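Local coordinates for EDTA monooxygenase (EDTA-degrading bacterium BNC1, PDB 5DQP) that oxidises the chelator EDTA as a flavin-dependent monooxygenase of the bacterial luciferase-like family, using molecular oxygen and reduced FMN supplied by a partner flavin reductase, at the interface of chains A and B. Coordinates in Å, arbitrary orientation; residue numbers count along the deposited sequence, not the author numbering. Chains: chain A/B, EDTA monooxygenase.

The interface of chains A and B. Residues chain A 76-77, 80-81, 84, 112, 115; chain B 76-78, 80-81, 112, 115.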
ATOM      1  N   ILE A  76      -2.691  -2.071  -2.559  1.00 23.77           N
ATOM      2  CA  ILE A  76      -2.089  -2.354  -1.253  1.00 21.73           C
ATOM      3  C   ILE A  76      -2.334  -1.184  -0.302  1.00 22.78           C
ATOM      4  O   ILE A  76      -2.760  -1.375   0.843  1.00 20.72           O
ATOM      5  CB  ILE A  76      -0.584  -2.669  -1.407  1.00 21.25           C
ATOM      6  CG1 ILE A  76      -0.363  -3.824  -2.403  1.00 19.93           C
ATOM      7  CG2 ILE A  76       0.030  -3.074  -0.081  1.00 23.45           C
ATOM      8  CD1 ILE A  76       1.131  -4.184  -2.667  1.00 24.25           C
ATOM      9  N   VAL A  77      -2.109   0.050  -0.781  1.00 21.95           N
ATOM     10  CA  VAL A  77      -2.367   1.262   0.014  1.00 18.06           C
ATOM     11  C   VAL A  77      -3.843   1.364   0.397  1.00 19.26           C
ATOM     12  O   VAL A  77      -4.190   1.560   1.572  1.00 16.62           O
ATOM     13  CB  VAL A  77      -1.900   2.502  -0.775  1.00 23.18           C
ATOM     14  CG1 VAL A  77      -2.452   3.805  -0.209  1.00 17.44           C
ATOM     15  CG2 VAL A  77      -0.382   2.520  -0.869  1.00 16.75           C
ATOM     16  N   ALA A  80      -4.792  -1.188   3.000  1.00 16.05           N
ATOM     17  CA  ALA A  80      -4.282  -0.804   4.319  1.00 19.48           C
ATOM     18  C   ALA A  80      -5.168   0.242   4.986  1.00 17.14           C
ATOM     19  O   ALA A  80      -5.406   0.177   6.197  1.00 16.86           O
ATOM     20  CB  ALA A  80      -2.847  -0.278   4.196  1.00 16.98           C
ATOM     21  N   ALA A  81      -5.636   1.238   4.226  1.00 19.93           N
ATOM     22  CA  ALA A  81      -6.465   2.291   4.820  1.00 17.98           C
ATOM     23  C   ALA A  81      -7.841   1.758   5.181  1.00 20.01           C
ATOM     24  O   ALA A  81      -8.346   2.008   6.282  1.00 20.89           O
ATOM     25  CB  ALA A  81      -6.596   3.477   3.859  1.00 17.42           C
ATOM     26  N   GLY A  84      -7.453  -0.583   8.189  1.00 26.36           N
ATOM     27  CA  GLY A  84      -7.164   0.220   9.364  1.00 21.27           C
ATOM     28  C   GLY A  84      -8.422   0.702  10.056  1.00 28.02           C
ATOM     29  O   GLY A  84      -8.417   0.929  11.265  1.00 29.83           O
ATOM     30  N   VAL A 112       0.747  -5.609   5.382  1.00 16.71           N
ATOM     31  CA  VAL A 112      -0.651  -5.252   5.484  1.00 19.34           C
ATOM     32  C   VAL A 112      -1.414  -6.408   6.097  1.00 21.78           C
ATOM     33  O   VAL A 112      -2.383  -6.201   6.844  1.00 21.81           O
ATOM     34  CB  VAL A 112      -1.230  -4.807   4.121  1.00 18.19           C
ATOM     35  CG1 VAL A 112      -1.415  -5.995   3.165  1.00 18.80           C
ATOM     36  CG2 VAL A 112      -2.535  -4.054   4.337  1.00 17.30           C
ATOM     37  N   LEU A 115      -0.493  -6.227   9.900  1.00 22.50           N
ATOM     38  CA  LEU A 115      -1.108  -5.046  10.491  1.00 20.03           C
ATOM     39  C   LEU A 115      -2.616  -5.173  10.598  1.00 23.41           C
ATOM     40  O   LEU A 115      -3.215  -4.601  11.521  1.00 24.21           O
ATOM     41  CB  LEU A 115      -0.774  -3.795   9.689  1.00 21.32           C
ATOM     42  CG  LEU A 115       0.541  -3.113  10.015  1.00 29.22           C
ATOM     43  CD1 LEU A 115       0.768  -2.088   8.931  1.00 21.75           C
ATOM     44  CD2 LEU A 115       0.527  -2.460  11.431  1.00 22.63           C
TER
ATOM     45  N   ILE B  76       4.886   2.884   3.989  1.00 18.56           N
ATOM     46  CA  ILE B  76       3.741   3.312   3.189  1.00 17.29           C
ATOM     47  C   ILE B  76       2.472   2.607   3.657  1.00 22.19           C
ATOM     48  O   ILE B  76       1.429   3.242   3.850  1.00 17.14           O
ATOM     49  CB  ILE B  76       3.987   3.059   1.690  1.00 19.74           C
ATOM     50  CG1 ILE B  76       5.270   3.776   1.219  1.00 20.85           C
ATOM     51  CG2 ILE B  76       2.769   3.557   0.894  1.00 21.55           C
ATOM     52  CD1 ILE B  76       5.526   3.641  -0.334  1.00 22.87           C
ATOM     53  N   VAL B  77       2.547   1.283   3.823  1.00 18.94           N
ATOM     54  CA  VAL B  77       1.432   0.498   4.365  1.00 20.21           C
ATOM     55  C   VAL B  77       1.064   0.978   5.766  1.00 18.82           C
ATOM     56  O   VAL B  77      -0.103   1.236   6.067  1.00 20.24           O
ATOM     57  CB  VAL B  77       1.795  -1.001   4.352  1.00 17.90           C
ATOM     58  CG1 VAL B  77       0.801  -1.827   5.186  1.00 20.91           C
ATOM     59  CG2 VAL B  77       1.848  -1.505   2.873  1.00 18.70           C
ATOM     60  N   LEU B  78       2.060   1.115   6.641  1.00 21.09           N
ATOM     61  CA  LEU B  78       1.805   1.552   8.008  1.00 19.36           C
ATOM     62  C   LEU B  78       1.166   2.940   8.038  1.00 19.08           C
ATOM     63  O   LEU B  78       0.183   3.163   8.752  1.00 21.97           O
ATOM     64  CB  LEU B  78       3.115   1.521   8.810  1.00 19.00           C
ATOM     65  CG  LEU B  78       3.091   1.935  10.282  1.00 21.18           C
ATOM     66  CD1 LEU B  78       1.992   1.150  11.009  1.00 19.77           C
ATOM     67  CD2 LEU B  78       4.479   1.733  10.950  1.00 15.90           C
ATOM     68  N   ALA B  80      -0.603   4.330   5.670  1.00 15.99           N
ATOM     69  CA  ALA B  80      -1.960   4.224   5.165  1.00 19.30           C
ATOM     70  C   ALA B  80      -2.905   3.747   6.270  1.00 19.88           C
ATOM     71  O   ALA B  80      -3.996   4.297   6.449  1.00 19.34           O
ATOM     72  CB  ALA B  80      -1.982   3.284   3.964  1.00 10.72           C
ATOM     73  N   ALA B  81      -2.482   2.736   7.031  1.00 19.32           N
ATOM     74  CA  ALA B  81      -3.310   2.207   8.109  1.00 21.53           C
ATOM     75  C   ALA B  81      -3.539   3.245   9.199  1.00 20.97           C
ATOM     76  O   ALA B  81      -4.670   3.421   9.664  1.00 17.10           O
ATOM     77  CB  ALA B  81      -2.667   0.955   8.692  1.00 18.72           C
ATOM     78  N   VAL B 112      -1.575   7.177  -1.074  1.00 16.31           N
ATOM     79  CA  VAL B 112      -1.772   7.352   0.363  1.00 16.74           C
ATOM     80  C   VAL B 112      -1.982   8.819   0.698  1.00 20.83           C
ATOM     81  O   VAL B 112      -2.715   9.157   1.636  1.00 22.27           O
ATOM     82  CB  VAL B 112      -0.604   6.743   1.161  1.00 19.68           C
ATOM     83  CG1 VAL B 112       0.675   7.526   0.925  1.00 18.70           C
ATOM     84  CG2 VAL B 112      -0.973   6.689   2.665  1.00 18.74           C
ATOM     85  N   LEU B 115      -5.725   9.490  -0.455  1.00 22.05           N
ATOM     86  CA  LEU B 115      -6.640   8.779   0.444  1.00 18.23           C
ATOM     87  C   LEU B 115      -6.736   9.429   1.827  1.00 25.64           C
ATOM     88  O   LEU B 115      -7.800   9.379   2.458  1.00 22.47           O
ATOM     89  CB  LEU B 115      -6.209   7.314   0.602  1.00 19.15           C
ATOM     90  CG  LEU B 115      -6.635   6.372  -0.511  1.00 31.14           C
ATOM     91  CD1 LEU B 115      -6.024   4.955  -0.281  1.00 24.97           C
ATOM     92  CD2 LEU B 115      -8.185   6.354  -0.594  1.00 20.02           C
TER
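Helix 75-85 of each subunit packs obliquely against its counterpart, the two running in the same general direction, in a two-fold symmetric helix-to-helix contact that illustrates how small residues let backbones approach closely. The methyls of A:Ala80 and B:Ala80 come together obliquely at the centre, CB to CB at 3.7 Å. With no longer side chain between them, backbone groups join the packing: the carbonyl O of A:Ala80 lies 3.5 Å from CA of B:Ala81, and the reverse pair repeats this. A:Gly84 skirts the far end of the same face.

Around this alanine core, larger aliphatic groups interlock. A:Val77 and B:Val77 each hide 51 Å², and each crosses to the partner's helix 102-115. A:Val77 holds CG1 anti to the backbone N (chi1 165°), which aims this branch at the backbone of B:Val112, 3.7 Å from its CA; the tip of B:Leu115, CD1, flanks the same methyl. In the twin, CG1 of B:Val77 reaches A:Val112 CA, the two side chains crossing at about a right angle, and A:Leu115 crosses B:Val77 obliquely, its CD1 3.8 Å from the same CG1. The other valine branch, CG2, which sits anti to the carbonyl carbon, turns to the partner's isoleucine: that of A:Val77 touches B:Ile76 CG2 at 3.8 Å, the side chains crossing obliquely. Each isoleucine thus offers its short branch to the contact, with CG1 turned beside its own backbone N (chi1 -55° in A:Ile76).

At the rim A:Leu115 crosses B:Leu78 at about a right angle, its CD2 3.9 Å from B:Leu78 CD1; the two-fold axis implies the same on the other side.

No polar pair bridges the two chains in this patch, so cohesion rests on shape and on burial of hydrocarbon. Helices 75-85 and 102-115 of each subunit together pack around the partner's valine, and the patch probably helps hold two EDTA monooxygenase subunits together as a dimer.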